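Long-range contacts in epimerase domain-containing protein (PDB 6ZLK), which interconverts UDP-glucuronic acid and UDP-galacturonic acid by epimerisation at C4 of the sugar, using bound NAD: residues G7-F11 against G30-F34; I63-L68 against M104-L109; A82-G86 against P97-N102. One frame throughout, in Å; residues are numbered along the deposited sequence.

Interaction 1 of 3, residues G7-F11 against G30-F34. With NAD (nicotinamide-adenine-dinucleotide), chain E.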
loop_
_atom_site.group_PDB
_atom_site.type_symbol
_atom_site.label_atom_id
_atom_site.label_comp_id
_atom_site.label_asym_id
_atom_site.label_seq_id
_atom_site.Cartn_x
_atom_site.Cartn_y
_atom_site.Cartn_z
ATOM N N GLY A 7 -6.076 -1.838 19.340
ATOM C CA GLY A 7 -5.830 -0.426 19.629
ATOM C C GLY A 7 -6.805 0.129 20.652
ATOM O O GLY A 7 -7.090 1.326 20.605
ATOM N N ALA A 8 -7.245 -0.707 21.585
ATOM C CA ALA A 8 -8.336 -0.435 22.551
ATOM C C ALA A 8 -7.956 0.685 23.536
ATOM O O ALA A 8 -8.890 1.274 24.133
ATOM C CB ALA A 8 -8.693 -1.699 23.266
ATOM N N ALA A 9 -6.657 0.960 23.740
ATOM C CA ALA A 9 -6.232 2.024 24.694
ATOM C C ALA A 9 -6.061 3.383 24.028
ATOM O O ALA A 9 -5.861 4.400 24.737
ATOM C CB ALA A 9 -4.943 1.596 25.364
ATOM N N GLY A 10 -6.255 3.447 22.718
ATOM C CA GLY A 10 -6.102 4.680 21.947
ATOM C C GLY A 10 -7.324 5.579 22.100
ATOM O O GLY A 10 -8.316 5.246 22.841
ATOM N N PHE A 11 -7.293 6.701 21.411
ATOM C CA PHE A 11 -8.345 7.730 21.458
ATOM C C PHE A 11 -9.695 7.108 21.078
ATOM O O PHE A 11 -10.651 7.063 21.871
ATOM C CB PHE A 11 -7.946 8.856 20.514
ATOM C CG PHE A 11 -9.008 9.828 20.095
ATOM C CD1 PHE A 11 -10.017 10.234 20.966
ATOM C CD2 PHE A 11 -8.924 10.432 18.859
ATOM C CE1 PHE A 11 -10.937 11.176 20.565
ATOM C CE2 PHE A 11 -9.856 11.371 18.444
ATOM C CZ PHE A 11 -10.849 11.766 19.316
ATOM N N GLY A 30 -9.756 -6.100 24.542
ATOM C CA GLY A 30 -8.936 -5.011 24.024
ATOM C C GLY A 30 -7.501 -5.438 23.967
ATOM O O GLY A 30 -7.032 -6.121 24.917
ATOM N N ILE A 31 -6.807 -5.147 22.890
ATOM C CA ILE A 31 -5.371 -5.454 22.806
ATOM C C ILE A 31 -4.654 -4.174 22.436
ATOM O O ILE A 31 -5.041 -3.512 21.449
ATOM C CB ILE A 31 -5.058 -6.646 21.874
ATOM C CG1 ILE A 31 -3.560 -6.977 21.909
ATOM C CG2 ILE A 31 -5.552 -6.407 20.444
ATOM C CD1 ILE A 31 -3.231 -8.329 21.305
ATOM N N ASP A 32 -3.588 -3.820 23.120
ATOM C CA ASP A 32 -2.861 -2.562 22.923
ATOM C C ASP A 32 -1.506 -2.687 23.620
ATOM O O ASP A 32 -1.575 -2.998 24.771
ATOM C CB ASP A 32 -3.767 -1.419 23.404
ATOM C CG ASP A 32 -3.335 -0.081 22.817
ATOM O OD1 ASP A 32 -2.135 0.220 22.901
ATOM O OD2 ASP A 32 -4.174 0.630 22.173
ATOM N N HIS A 33 -0.377 -2.330 23.006
ATOM C CA HIS A 33 0.878 -2.300 23.820
ATOM C C HIS A 33 1.441 -0.884 23.878
ATOM O O HIS A 33 2.648 -0.753 24.275
ATOM C CB HIS A 33 1.907 -3.337 23.412
ATOM C CG HIS A 33 2.525 -3.014 22.114
ATOM N ND1 HIS A 33 1.727 -2.615 21.057
ATOM C CD2 HIS A 33 3.801 -3.060 21.692
ATOM C CE1 HIS A 33 2.523 -2.423 20.006
ATOM N NE2 HIS A 33 3.812 -2.654 20.390
ATOM N N PHE A 34 0.573 0.129 23.789
ATOM C CA PHE A 34 0.862 1.511 24.196
ATOM C C PHE A 34 2.011 2.082 23.362
ATOM O O PHE A 34 3.064 2.453 23.894
ATOM C CB PHE A 34 1.223 1.584 25.681
ATOM C CG PHE A 34 0.187 1.105 26.656
ATOM C CD1 PHE A 34 -1.171 1.159 26.408
ATOM C CD2 PHE A 34 0.587 0.656 27.898
ATOM C CE1 PHE A 34 -2.108 0.704 27.339
ATOM C CE2 PHE A 34 -0.349 0.235 28.844
ATOM C CZ PHE A 34 -1.690 0.215 28.539
HETATM P PA NAD E . -4.299 6.057 18.791
HETATM O O1A NAD E . -2.853 6.172 18.495
HETATM O O2A NAD E . -4.894 6.845 19.920
HETATM O O5B NAD E . -4.793 4.569 18.917
HETATM C C5B NAD E . -4.208 3.459 18.204
HETATM C C4B NAD E . -3.714 2.434 19.196
HETATM O O4B NAD E . -3.138 1.337 18.453
HETATM C C3B NAD E . -2.643 2.932 20.151
HETATM O O3B NAD E . -3.094 3.050 21.495
HETATM C C2B NAD E . -1.476 1.966 19.915
HETATM O O2B NAD E . -0.746 1.599 21.072
HETATM C C1B NAD E . -2.181 0.747 19.311
HETATM N N9A NAD E . -1.334 -0.078 18.467
HETATM C C8A NAD E . -0.590 0.315 17.384
HETATM N N7A NAD E . 0.076 -0.661 16.826
HETATM C C5A NAD E . -0.191 -1.750 17.654
HETATM C C6A NAD E . 0.242 -3.084 17.650
HETATM N N6A NAD E . 1.154 -3.585 16.787
HETATM N N1A NAD E . -0.267 -3.918 18.588
HETATM C C2A NAD E . -1.151 -3.427 19.484
HETATM N N3A NAD E . -1.592 -2.168 19.624
HETATM C C4A NAD E . -1.093 -1.393 18.665
HETATM O O3 NAD E . -4.995 6.531 17.424
HETATM P PN NAD E . -6.562 6.909 17.139
HETATM O O1N NAD E . -6.606 8.343 16.885
HETATM O O2N NAD E . -7.372 6.276 18.161
HETATM O O5D NAD E . -6.785 6.132 15.784
HETATM C C5D NAD E . -7.409 4.903 15.826
HETATM C C4D NAD E . -7.585 4.438 14.409
HETATM O O4D NAD E . -8.422 5.358 13.686
HETATM C C3D NAD E . -6.283 4.301 13.605
HETATM O O3D NAD E . -6.355 3.134 12.768
HETATM C C2D NAD E . -6.280 5.531 12.700
HETATM O O2D NAD E . -5.459 5.338 11.544
HETATM C C1D NAD E . -7.784 5.685 12.496
HETATM N N1N NAD E . -8.207 7.051 12.231
HETATM C C2N NAD E . -8.150 8.003 13.205
HETATM C C3N NAD E . -8.547 9.265 12.929
HETATM C C7N NAD E . -8.430 10.354 13.937
HETATM O O7N NAD E . -8.835 11.448 13.587
HETATM N N7N NAD E . -7.966 10.070 15.162
HETATM C C4N NAD E . -9.119 9.556 11.677
HETATM C C5N NAD E . -9.031 8.615 10.655
HETATM C C6N NAD E . -8.622 7.356 10.969
#
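Ala8 presses its CB onto the backbone of Gly30, and Asp32 reaches from the end of strand 27-31 to the turn Gly7-Gly10. The Ala8 side is the tight one: its CB stands 3.4 Å from Gly30 CA, closer than ordinary carbon contact, and glycine fits at position 30 because a CB there would collide with that methyl. Alongside, the N of Gly7 donates to the carbonyl O of Ile31 (2.9 Å), carrying the parallel pairing of strands 2-6 and 27-31 one step into the loop.

Asp32 is the polar centre. With CG anti to the backbone N (chi1 -160°), its carboxylate lies between turn and cofactor. OD2 accepts from the N of Ala9 (3.0 Å), which comes from above the carboxylate plane, and from the adenosine ribose hydroxyl O3B of NAD (2.7 Å). OD1 takes the other hydroxyl, O2B, and also the N of Phe34 (2.9 Å), an Asx turn. Two bonds on each oxygen fix the rotation of the carboxylate and would stabilise a negative charge in this buried place.

The Phe34 side is looser and only partly buried. Its ring offers an edge to Ala9 CB, with CE1 3.6 Å from that methyl, and helix 44-51 touches both residues. His33, likewise partly exposed, has its CB directed away from 7-11, and its ring meets the adenine.

Small residues let the cofactor come close to the turn: a CB on Gly7 would run into O4B and one on Gly10 into O5B. Gly10 is the N-cap of helix 11-21, and the N of Phe11 donates to phosphate oxygen O2A (2.8 Å). A glycine-rich turn leading into a helix, with an acidic residue after the second strand gripping the ribose diol, is the hallmark of the NAD-binding Rossmann fold.

Interaction 2 of 3, residues I63-L68 against M104-L109. With NAD (nicotinamide-adenine-dinucleotide), chain E.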
loop_
_atom_site.group_PDB
_atom_site.type_symbol
_atom_site.label_atom_id
_atom_site.label_comp_id
_atom_site.label_asym_id
_atom_site.label_seq_id
_atom_site.Cartn_x
_atom_site.Cartn_y
_atom_site.Cartn_z
ATOM N N ILE A 63 0.271 -6.903 18.729
ATOM C CA ILE A 63 -0.375 -7.952 17.929
ATOM C C ILE A 63 0.666 -8.859 17.259
ATOM O O ILE A 63 0.383 -10.035 17.072
ATOM C CB ILE A 63 -1.279 -7.248 16.918
ATOM C CG1 ILE A 63 -2.439 -6.599 17.677
ATOM C CG2 ILE A 63 -1.735 -8.252 15.861
ATOM C CD1 ILE A 63 -3.065 -5.440 16.969
ATOM N N LEU A 64 1.804 -8.346 16.847
ATOM C CA LEU A 64 2.786 -9.181 16.117
ATOM C C LEU A 64 3.457 -10.186 17.070
ATOM O O LEU A 64 3.948 -11.234 16.571
ATOM C CB LEU A 64 3.831 -8.226 15.539
ATOM C CG LEU A 64 3.326 -7.265 14.471
ATOM C CD1 LEU A 64 4.477 -6.411 13.975
ATOM C CD2 LEU A 64 2.649 -8.004 13.320
ATOM N N ASN A 65 3.458 -9.916 18.363
ATOM C CA ASN A 65 4.027 -10.812 19.407
ATOM C C ASN A 65 2.966 -11.742 19.986
ATOM O O ASN A 65 3.298 -12.531 20.861
ATOM C CB ASN A 65 4.661 -10.038 20.544
ATOM C CG ASN A 65 5.877 -9.229 20.143
ATOM O OD1 ASN A 65 6.459 -9.396 19.050
ATOM N ND2 ASN A 65 6.283 -8.317 21.021
ATOM N N THR A 66 1.715 -11.632 19.577
ATOM C CA THR A 66 0.585 -12.345 20.211
ATOM C C THR A 66 0.311 -13.619 19.420
ATOM O O THR A 66 0.354 -13.561 18.205
ATOM C CB THR A 66 -0.681 -11.470 20.241
ATOM O OG1 THR A 66 -0.292 -10.416 21.114
ATOM C CG2 THR A 66 -1.918 -12.166 20.749
ATOM N N ASP A 67 -0.110 -14.663 20.129
ATOM C CA ASP A 67 -0.685 -15.893 19.536
ATOM C C ASP A 67 -2.094 -15.585 19.032
ATOM O O ASP A 67 -3.034 -15.646 19.824
ATOM C CB ASP A 67 -0.791 -17.014 20.563
ATOM C CG ASP A 67 -1.240 -18.323 19.935
ATOM O OD1 ASP A 67 -1.697 -18.324 18.735
ATOM O OD2 ASP A 67 -1.092 -19.340 20.637
ATOM N N LEU A 68 -2.230 -15.263 17.760
ATOM C CA LEU A 68 -3.519 -14.764 17.240
ATOM C C LEU A 68 -4.523 -15.907 17.137
ATOM O O LEU A 68 -5.715 -15.623 17.238
ATOM C CB LEU A 68 -3.300 -14.059 15.907
ATOM C CG LEU A 68 -2.466 -12.773 16.003
ATOM C CD1 LEU A 68 -2.326 -12.122 14.635
ATOM C CD2 LEU A 68 -3.090 -11.798 16.971
ATOM N N MET A 104 1.834 -4.851 8.222
ATOM C CA MET A 104 2.144 -6.220 8.701
ATOM C C MET A 104 1.106 -6.654 9.744
ATOM O O MET A 104 0.628 -7.796 9.697
ATOM C CB MET A 104 3.550 -6.350 9.299
ATOM C CG MET A 104 4.643 -6.329 8.296
ATOM S SD MET A 104 4.565 -7.754 7.196
ATOM C CE MET A 104 4.186 -9.158 8.220
ATOM N N VAL A 105 0.691 -5.783 10.651
ATOM C CA VAL A 105 -0.327 -6.139 11.666
ATOM C C VAL A 105 -1.636 -6.539 10.978
ATOM O O VAL A 105 -2.276 -7.500 11.371
ATOM C CB VAL A 105 -0.509 -4.958 12.639
ATOM C CG1 VAL A 105 -1.824 -5.020 13.373
ATOM C CG2 VAL A 105 0.624 -4.970 13.644
ATOM N N THR A 106 -2.037 -5.792 9.977
ATOM C CA THR A 106 -3.311 -6.058 9.298
ATOM C C THR A 106 -3.215 -7.415 8.591
ATOM O O THR A 106 -4.151 -8.223 8.708
ATOM C CB THR A 106 -3.665 -4.932 8.328
ATOM O OG1 THR A 106 -3.839 -3.704 9.053
ATOM C CG2 THR A 106 -4.942 -5.192 7.574
ATOM N N GLN A 107 -2.106 -7.660 7.931
ATOM C CA GLN A 107 -1.935 -8.966 7.251
ATOM C C GLN A 107 -2.013 -10.088 8.293
ATOM O O GLN A 107 -2.651 -11.124 8.012
ATOM C CB GLN A 107 -0.646 -9.023 6.451
ATOM C CG GLN A 107 -0.541 -10.293 5.619
ATOM C CD GLN A 107 0.431 -11.291 6.175
ATOM O OE1 GLN A 107 0.939 -11.134 7.275
ATOM N NE2 GLN A 107 0.648 -12.356 5.410
ATOM N N GLN A 108 -1.320 -9.968 9.407
ATOM C CA GLN A 108 -1.315 -11.067 10.392
ATOM C C GLN A 108 -2.733 -11.314 10.942
ATOM O O GLN A 108 -3.118 -12.488 11.151
ATOM C CB GLN A 108 -0.351 -10.760 11.535
ATOM C CG GLN A 108 1.114 -10.805 11.118
ATOM C CD GLN A 108 1.992 -11.248 12.280
ATOM O OE1 GLN A 108 1.589 -11.282 13.439
ATOM N NE2 GLN A 108 3.241 -11.552 11.983
ATOM N N LEU A 109 -3.462 -10.264 11.253
ATOM C CA LEU A 109 -4.864 -10.415 11.719
ATOM C C LEU A 109 -5.690 -11.124 10.653
ATOM O O LEU A 109 -6.392 -12.066 10.999
ATOM C CB LEU A 109 -5.473 -9.072 12.062
ATOM C CG LEU A 109 -4.956 -8.450 13.342
ATOM C CD1 LEU A 109 -5.465 -7.048 13.413
ATOM C CD2 LEU A 109 -5.425 -9.233 14.579
HETATM P PA NAD E . -4.299 6.057 18.791
HETATM O O1A NAD E . -2.853 6.172 18.495
HETATM O O2A NAD E . -4.894 6.845 19.920
HETATM O O5B NAD E . -4.793 4.569 18.917
HETATM C C5B NAD E . -4.208 3.459 18.204
HETATM C C4B NAD E . -3.714 2.434 19.196
HETATM O O4B NAD E . -3.138 1.337 18.453
HETATM C C3B NAD E . -2.643 2.932 20.151
HETATM O O3B NAD E . -3.094 3.050 21.495
HETATM C C2B NAD E . -1.476 1.966 19.915
HETATM O O2B NAD E . -0.746 1.599 21.072
HETATM C C1B NAD E . -2.181 0.747 19.311
HETATM N N9A NAD E . -1.334 -0.078 18.467
HETATM C C8A NAD E . -0.590 0.315 17.384
HETATM N N7A NAD E . 0.076 -0.661 16.826
HETATM C C5A NAD E . -0.191 -1.750 17.654
HETATM C C6A NAD E . 0.242 -3.084 17.650
HETATM N N6A NAD E . 1.154 -3.585 16.787
HETATM N N1A NAD E . -0.267 -3.918 18.588
HETATM C C2A NAD E . -1.151 -3.427 19.484
HETATM N N3A NAD E . -1.592 -2.168 19.624
HETATM C C4A NAD E . -1.093 -1.393 18.665
HETATM O O3 NAD E . -4.995 6.531 17.424
HETATM P PN NAD E . -6.562 6.909 17.139
HETATM O O1N NAD E . -6.606 8.343 16.885
HETATM O O2N NAD E . -7.372 6.276 18.161
HETATM O O5D NAD E . -6.785 6.132 15.784
HETATM C C5D NAD E . -7.409 4.903 15.826
HETATM C C4D NAD E . -7.585 4.438 14.409
HETATM O O4D NAD E . -8.422 5.358 13.686
HETATM C C3D NAD E . -6.283 4.301 13.605
HETATM O O3D NAD E . -6.355 3.134 12.768
HETATM C C2D NAD E . -6.280 5.531 12.700
HETATM O O2D NAD E . -5.459 5.338 11.544
HETATM C C1D NAD E . -7.784 5.685 12.496
HETATM N N1N NAD E . -8.207 7.051 12.231
HETATM C C2N NAD E . -8.150 8.003 13.205
HETATM C C3N NAD E . -8.547 9.265 12.929
HETATM C C7N NAD E . -8.430 10.354 13.937
HETATM O O7N NAD E . -8.835 11.448 13.587
HETATM N N7N NAD E . -7.966 10.070 15.162
HETATM C C4N NAD E . -9.119 9.556 11.677
HETATM C C5N NAD E . -9.031 8.615 10.655
HETATM C C6N NAD E . -8.622 7.356 10.969
HETATM O O HOH W 1 4.241 -12.889 14.497
HETATM O O HOH W 2 1.481 -12.611 15.910
#
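Leu64 and Val105 lie at the nearest approach of the two backbones, their CA atoms 6.2 Å apart, and Leu68 and Leu109 follow at 7.2 Å. Between these points the loop 63-68 bows outward beside a regular helical run, 104-109, and no direct hydrogen bond joins the two. This is one flank of the Rossmann fold's adenine pocket, where the connection after strand 56-59 packs against helix 96-113.

Ile63 serves both helix and cofactor. Its N donates to adenine N1A of NAD (3.0 Å) in an almost straight bond, 170° at the hydrogen. Its side chain is divided by chi1 (-69°): CG1 sits beside the backbone N and carries CD1 to Val105 CG1 (3.8 Å), while CG2, anti to that N, meets Leu109 CD2. The branched chain thus spreads over the helix, crossing Val105 and Leu109 at about right angles. Val105 divides its work too, placing CG2 against both Leu64 CG (3.6 Å) and the adenine amino group, N6A.

Farther along, buried Leu68 lays CD1 on the helix backbone at Gln108 O, and Leu109 borders it through its own CD2. Aliphatic chains suit this inner side, which strand 77-80 backs by way of His80 against Val105 and Leu109.

The outer side is wetter. Leu64, partly exposed, sets CD2 against the amide of Gln108, the two side chains crossing at about a right angle. A glutamine suits the position: its CB packs on Leu68 CD1 and its CG on Leu64 CD2, while the amide is carried out to the loop. That end reaches the loop through two waters. One accepts from Gln108 NE2 and lies 2.7 Å from Leu64 O; the other bridges Gln108 OE1 (2.8 Å) and Thr66 O (2.7 Å).

Interaction 3 of 3, residues A82-G86 against P97-N102. With NAD (nicotinamide-adenine-dinucleotide), chain E.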
loop_
_atom_site.group_PDB
_atom_site.type_symbol
_atom_site.label_atom_id
_atom_site.label_comp_id
_atom_site.label_asym_id
_atom_site.label_seq_id
_atom_site.Cartn_x
_atom_site.Cartn_y
_atom_site.Cartn_z
ATOM N N ALA A 82 -5.984 -0.665 15.671
ATOM C CA ALA A 82 -4.535 -0.509 15.965
ATOM C C ALA A 82 -3.821 0.024 14.734
ATOM O O ALA A 82 -4.095 -0.486 13.617
ATOM C CB ALA A 82 -3.908 -1.788 16.388
ATOM N N ALA A 83 -2.999 1.035 14.906
ATOM C CA ALA A 83 -2.245 1.656 13.833
ATOM C C ALA A 83 -1.319 2.685 14.441
ATOM O O ALA A 83 -1.500 3.027 15.651
ATOM C CB ALA A 83 -3.183 2.317 12.888
ATOM N N ILE A 84 -0.416 3.161 13.616
ATOM C CA ILE A 84 0.350 4.392 13.904
ATOM C C ILE A 84 -0.322 5.449 13.060
ATOM O O ILE A 84 -0.296 5.354 11.829
ATOM C CB ILE A 84 1.849 4.248 13.573
ATOM C CG1 ILE A 84 2.463 3.138 14.415
ATOM C CG2 ILE A 84 2.517 5.598 13.839
ATOM C CD1 ILE A 84 2.535 3.391 15.897
ATOM N N PRO A 85 -0.955 6.465 13.685
ATOM C CA PRO A 85 -1.622 7.521 12.946
ATOM C C PRO A 85 -0.663 8.712 12.832
ATOM O O PRO A 85 0.391 8.733 13.416
ATOM C CB PRO A 85 -2.834 7.781 13.853
ATOM C CG PRO A 85 -2.227 7.746 15.246
ATOM C CD PRO A 85 -1.181 6.632 15.140
ATOM N N GLY A 86 -1.056 9.699 12.084
ATOM C CA GLY A 86 -0.309 10.970 12.127
ATOM C C GLY A 86 0.272 11.212 10.756
ATOM O O GLY A 86 1.296 10.547 10.379
ATOM N N PRO A 97 7.824 2.218 11.394
ATOM C CA PRO A 97 6.730 1.771 12.254
ATOM C C PRO A 97 5.333 1.823 11.617
ATOM O O PRO A 97 4.460 1.098 12.028
ATOM C CB PRO A 97 6.816 2.764 13.426
ATOM C CG PRO A 97 8.281 3.094 13.463
ATOM C CD PRO A 97 8.604 3.315 12.004
ATOM N N TYR A 98 5.123 2.733 10.679
ATOM C CA TYR A 98 3.832 2.810 9.958
ATOM C C TYR A 98 3.671 1.571 9.088
ATOM O O TYR A 98 2.586 0.979 9.020
ATOM C CB TYR A 98 3.727 4.017 9.040
ATOM C CG TYR A 98 3.594 5.349 9.756
ATOM C CD1 TYR A 98 4.673 5.927 10.389
ATOM C CD2 TYR A 98 2.362 5.953 9.879
ATOM C CE1 TYR A 98 4.550 7.179 10.988
ATOM C CE2 TYR A 98 2.226 7.193 10.473
ATOM C CZ TYR A 98 3.312 7.780 11.059
ATOM O OH TYR A 98 3.142 8.988 11.671
ATOM N N VAL A 99 4.766 1.152 8.458
ATOM C CA VAL A 99 4.654 -0.083 7.636
ATOM C C VAL A 99 4.394 -1.308 8.527
ATOM O O VAL A 99 3.555 -2.122 8.258
ATOM C CB VAL A 99 5.919 -0.247 6.795
ATOM C CG1 VAL A 99 5.907 -1.586 6.115
ATOM C CG2 VAL A 99 6.055 0.857 5.789
ATOM N N THR A 100 5.156 -1.472 9.597
ATOM C CA THR A 100 5.036 -2.640 10.459
ATOM C C THR A 100 3.649 -2.666 11.121
ATOM O O THR A 100 2.966 -3.657 11.072
ATOM C CB THR A 100 6.138 -2.569 11.509
ATOM O OG1 THR A 100 7.370 -2.717 10.761
ATOM C CG2 THR A 100 5.952 -3.655 12.552
ATOM N N ASN A 101 3.235 -1.552 11.672
ATOM C CA ASN A 101 1.985 -1.577 12.473
ATOM C C ASN A 101 0.746 -1.358 11.618
ATOM O O ASN A 101 -0.341 -1.727 12.094
ATOM C CB ASN A 101 2.073 -0.570 13.605
ATOM C CG ASN A 101 3.171 -0.982 14.546
ATOM O OD1 ASN A 101 3.060 -2.066 15.120
ATOM N ND2 ASN A 101 4.243 -0.205 14.618
ATOM N N ASN A 102 0.830 -0.774 10.423
ATOM C CA ASN A 102 -0.368 -0.495 9.621
ATOM C C ASN A 102 -0.525 -1.568 8.536
ATOM O O ASN A 102 -1.694 -1.768 8.102
ATOM C CB ASN A 102 -0.385 0.896 9.001
ATOM C CG ASN A 102 -0.393 2.003 10.045
ATOM O OD1 ASN A 102 -0.483 1.699 11.248
ATOM N ND2 ASN A 102 -0.198 3.236 9.628
HETATM P PA NAD E . -4.299 6.057 18.791
HETATM O O1A NAD E . -2.853 6.172 18.495
HETATM O O2A NAD E . -4.894 6.845 19.920
HETATM O O5B NAD E . -4.793 4.569 18.917
HETATM C C5B NAD E . -4.208 3.459 18.204
HETATM C C4B NAD E . -3.714 2.434 19.196
HETATM O O4B NAD E . -3.138 1.337 18.453
HETATM C C3B NAD E . -2.643 2.932 20.151
HETATM O O3B NAD E . -3.094 3.050 21.495
HETATM C C2B NAD E . -1.476 1.966 19.915
HETATM O O2B NAD E . -0.746 1.599 21.072
HETATM C C1B NAD E . -2.181 0.747 19.311
HETATM N N9A NAD E . -1.334 -0.078 18.467
HETATM C C8A NAD E . -0.590 0.315 17.384
HETATM N N7A NAD E . 0.076 -0.661 16.826
HETATM C C5A NAD E . -0.191 -1.750 17.654
HETATM C C6A NAD E . 0.242 -3.084 17.650
HETATM N N6A NAD E . 1.154 -3.585 16.787
HETATM N N1A NAD E . -0.267 -3.918 18.588
HETATM C C2A NAD E . -1.151 -3.427 19.484
HETATM N N3A NAD E . -1.592 -2.168 19.624
HETATM C C4A NAD E . -1.093 -1.393 18.665
HETATM O O3 NAD E . -4.995 6.531 17.424
HETATM P PN NAD E . -6.562 6.909 17.139
HETATM O O1N NAD E . -6.606 8.343 16.885
HETATM O O2N NAD E . -7.372 6.276 18.161
HETATM O O5D NAD E . -6.785 6.132 15.784
HETATM C C5D NAD E . -7.409 4.903 15.826
HETATM C C4D NAD E . -7.585 4.438 14.409
HETATM O O4D NAD E . -8.422 5.358 13.686
HETATM C C3D NAD E . -6.283 4.301 13.605
HETATM O O3D NAD E . -6.355 3.134 12.768
HETATM C C2D NAD E . -6.280 5.531 12.700
HETATM O O2D NAD E . -5.459 5.338 11.544
HETATM C C1D NAD E . -7.784 5.685 12.496
HETATM N N1N NAD E . -8.207 7.051 12.231
HETATM C C2N NAD E . -8.150 8.003 13.205
HETATM C C3N NAD E . -8.547 9.265 12.929
HETATM C C7N NAD E . -8.430 10.354 13.937
HETATM O O7N NAD E . -8.835 11.448 13.587
HETATM N N7N NAD E . -7.966 10.070 15.162
HETATM C C4N NAD E . -9.119 9.556 11.677
HETATM C C5N NAD E . -9.031 8.615 10.655
HETATM C C6N NAD E . -8.622 7.356 10.969
HETATM O O HOH W 3 -2.937 -1.855 11.457
#
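Ile84 stands across the ring of Tyr98 at about a right angle and sets its CG2 methyl over the middle of one face, 3.7 Å from the centroid and 13° off the ring normal, a CH-pi contact. The branching of isoleucine suits the spot: CG2, anti to the backbone N, goes to the ring, while CG1 (chi1 -61°) turns toward Pro97 O and the amide of Asn101. At the far end of the ring Tyr98 OH donates to Gly86 O (2.7 Å), in the carbonyl plane and on a lone pair. Tyrosine therefore offers an apolar face and a polar end to the same loop, while Gly86 adopts backbone angles that favour glycine.

Asn102 lies alongside the backbone of Ile84 and pairs with both its N and its O. OD1 accepts from Ile84 N (2.8 Å) on a lone pair in the carbonyl plane, and ND2 returns a bond to Ile84 O (3.1 Å) that stays within its own amide plane. This two-point pairing, natural to a carboxamide, mimics a strand neighbour for a loop residue and fixes the turn of the amide. Thr152 of helix 148-167 is a further partner of ND2.

Asn101 serves the cofactor through its OD1. Its ND2 donates to Pro97 O one turn back (2.9 Å), which leaves OD1 to receive the adenine amino group N6A of NAD (3.0 Å). A water donates to both Ala82 O and Asn101 O, bridging loop and helix at this end.

Small Ala82 and Ala83 let the NAD lie close against the loop, and Pro85 and Gly86 touch the UDP-sugar. The loop after strand 77-80, pinned to helix 96-113, thus forms part of the wall shared by the cofactor and substrate sites of this NAD-dependent epimerase.

All three interactions border the NAD within one Rossmann-type domain. Interactions 1 and 3 are buried, whereas interaction 2 is partly buried, farther from the chain's centre, and has an outer side bridged by water. Interactions 2 and 3 share helix 96-113 at successive stretches, and 82-86 with 97-102 is nested inside the chain loop that interaction 2 closes. Interaction 1 joins the loop after strand 2-6 to the end of strand 27-31 and touches the others through Ile31 against Ile63 and Gly7 against Ala82. Chemistry follows place: a carboxylate and backbone amides at the ribose and phosphate, carboxamide and hydroxyl bonds in interaction 3, which reaches from adenine to substrate, and mostly aliphatic contacts in interaction 2.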